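PDB 2X4L: ferric-siderophore receptor protein from Streptomyces coelicolor, which probably captures iron-loaded siderophores outside the cell membrane and delivers them for uptake, as a solute-binding protein of a transport system. Local coordinates for residues V147-L152 / G215-V220. Sequence-based numbering, arbitrary orientation.
Sequences VFDRQL and GTNLSV
V147 sets its CB 3.9 Å from CG1 of V220, and a water bridges its carbonyl O to V220 N at the start of helix 220-227. F148 lies side by side with L218, CE1 3.7 Å from CD2; D149 CB covers the centre of one ring face. D149 N gives a nearly straight hydrogen bond of 3.2 Å to L218 O, from above the carbonyl plane, while the D149 carboxylate sits near that of E223, which would probably raise the pKa of one. R150 turns back through a bend at chi3 (58°), and NE donates to F148 O at 3.0 Å, the acceptor in the guanidinium plane. Its CG meets V220 CG1 at 3.8 Å, and its O receives a CA-H...O contact from V220. An alanine at R150 would probably leave the F148 carbonyl without this donor and open a gap beside V220 CG1. L152 N bonds weakly to V220 O, the two side chains crossing at about a right angle. Between the lobes of the binding-protein fold, backbone bonds and one water thus set the register of the loops after strands 142-146 and 210-214, with mainly apolar packing around V220 and no side-chain hydrogen bond across.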
loop_
_atom_site.group_PDB
_atom_site.type_symbol
_atom_site.label_atom_id
_atom_site.label_comp_id
_atom_site.label_asym_id
_atom_site.label_seq_id
_atom_site.Cartn_x
_atom_site.Cartn_y
_atom_site.Cartn_z
ATOM N N VAL A 147 -1.394 1.625 9.058
ATOM C CA VAL A 147 -0.384 0.871 8.312
ATOM C C VAL A 147 1.042 1.344 8.734
ATOM O O VAL A 147 1.968 1.442 7.849
ATOM C CB VAL A 147 -0.581 0.974 6.785
ATOM C CG1 VAL A 147 -1.864 0.301 6.373
ATOM C CG2 VAL A 147 -0.602 2.454 6.319
ATOM N N PHE A 148 1.178 1.608 10.021
ATOM C CA PHE A 148 2.466 2.052 10.643
ATOM C C PHE A 148 3.013 0.965 11.574
ATOM O O PHE A 148 2.327 0.616 12.529
ATOM C CB PHE A 148 2.252 3.363 11.461
ATOM C CG PHE A 148 3.520 3.891 12.102
ATOM C CD1 PHE A 148 4.737 4.111 11.401
ATOM C CD2 PHE A 148 3.491 4.193 13.449
ATOM C CE1 PHE A 148 5.856 4.591 12.071
ATOM C CE2 PHE A 148 4.601 4.638 14.108
ATOM C CZ PHE A 148 5.786 4.838 13.447
ATOM N N ASP A 149 4.241 0.488 11.323
ATOM C CA ASP A 149 4.987 -0.168 12.442
ATOM C C ASP A 149 4.220 -1.399 12.909
ATOM O O ASP A 149 4.006 -1.650 14.131
ATOM C CB ASP A 149 5.254 0.824 13.590
ATOM C CG ASP A 149 6.425 0.395 14.473
ATOM O OD1 ASP A 149 7.197 -0.511 14.156
ATOM O OD2 ASP A 149 6.525 1.004 15.594
ATOM N N ARG A 150 3.812 -2.209 11.946
ATOM C CA ARG A 150 3.126 -3.475 12.219
ATOM C C ARG A 150 3.172 -4.348 10.958
ATOM O O ARG A 150 3.526 -3.847 9.893
ATOM C CB ARG A 150 1.676 -3.257 12.633
ATOM C CG ARG A 150 0.845 -2.593 11.512
ATOM C CD ARG A 150 -0.494 -1.941 12.017
ATOM N NE ARG A 150 -0.221 -0.952 13.027
ATOM C CZ ARG A 150 -1.150 -0.595 13.938
ATOM N NH1 ARG A 150 -2.353 -1.156 13.946
ATOM N NH2 ARG A 150 -0.848 0.327 14.862
ATOM N N GLN A 151 2.791 -5.636 11.051
ATOM C CA GLN A 151 2.758 -6.469 9.903
ATOM C C GLN A 151 1.446 -6.388 9.205
ATOM O O GLN A 151 0.417 -6.140 9.806
ATOM C CB GLN A 151 2.997 -7.927 10.305
ATOM C CG GLN A 151 4.448 -8.128 10.820
ATOM C CD GLN A 151 4.689 -9.524 11.286
ATOM O OE1 GLN A 151 4.141 -10.489 10.765
ATOM N NE2 GLN A 151 5.632 -9.651 12.241
ATOM N N LEU A 152 1.518 -6.615 7.906
ATOM C CA LEU A 152 0.396 -6.519 6.984
ATOM C C LEU A 152 -0.887 -7.242 7.430
ATOM O O LEU A 152 -1.932 -6.837 7.135
ATOM C CB LEU A 152 0.835 -7.045 5.633
ATOM C CG LEU A 152 -0.077 -7.002 4.433
ATOM C CD1 LEU A 152 -0.519 -5.560 4.086
ATOM C CD2 LEU A 152 0.415 -7.761 3.223
ATOM N N GLY A 215 14.199 0.252 4.534
ATOM C CA GLY A 215 14.382 -0.839 5.473
ATOM C C GLY A 215 13.039 -1.523 5.706
ATOM O O GLY A 215 11.996 -0.986 5.332
ATOM N N THR A 216 13.068 -2.699 6.325
ATOM C CA THR A 216 11.852 -3.470 6.564
ATOM C C THR A 216 10.991 -2.876 7.677
ATOM O O THR A 216 9.766 -2.992 7.653
ATOM C CB THR A 216 12.175 -4.937 6.909
ATOM O OG1 THR A 216 13.076 -4.982 8.022
ATOM C CG2 THR A 216 12.813 -5.636 5.718
ATOM N N ASN A 217 11.635 -2.247 8.654
ATOM C CA ASN A 217 10.926 -1.680 9.796
ATOM C C ASN A 217 10.039 -0.493 9.429
ATOM O O ASN A 217 10.479 0.439 8.757
ATOM C CB ASN A 217 11.915 -1.274 10.892
ATOM C CG ASN A 217 11.227 -0.908 12.192
ATOM O OD1 ASN A 217 10.391 -1.657 12.699
ATOM N ND2 ASN A 217 11.576 0.251 12.740
ATOM N N LEU A 218 8.782 -0.542 9.862
ATOM C CA LEU A 218 7.855 0.563 9.644
ATOM C C LEU A 218 6.840 0.308 8.530
ATOM O O LEU A 218 5.752 0.885 8.537
ATOM C CB LEU A 218 8.626 1.855 9.360
ATOM C CG LEU A 218 9.409 2.450 10.533
ATOM C CD1 LEU A 218 9.633 3.941 10.328
ATOM C CD2 LEU A 218 8.691 2.187 11.848
ATOM N N SER A 219 7.203 -0.512 7.551
ATOM C CA SER A 219 6.307 -0.789 6.430
ATOM C C SER A 219 5.525 -2.065 6.701
ATOM O O SER A 219 6.085 -3.037 7.208
ATOM C CB SER A 219 7.098 -0.920 5.129
ATOM O OG SER A 219 7.651 0.326 4.739
ATOM N N VAL A 220 4.234 -2.075 6.377
ATOM C CA VAL A 220 3.419 -3.293 6.692
ATOM C C VAL A 220 3.784 -4.464 5.828
ATOM O O VAL A 220 3.767 -5.635 6.269
ATOM C CB VAL A 220 1.886 -2.997 6.698
ATOM C CG1 VAL A 220 1.658 -2.019 7.874
ATOM C CG2 VAL A 220 1.418 -2.494 5.386
HETATM O O HOH W 1 3.161 0.532 5.599
#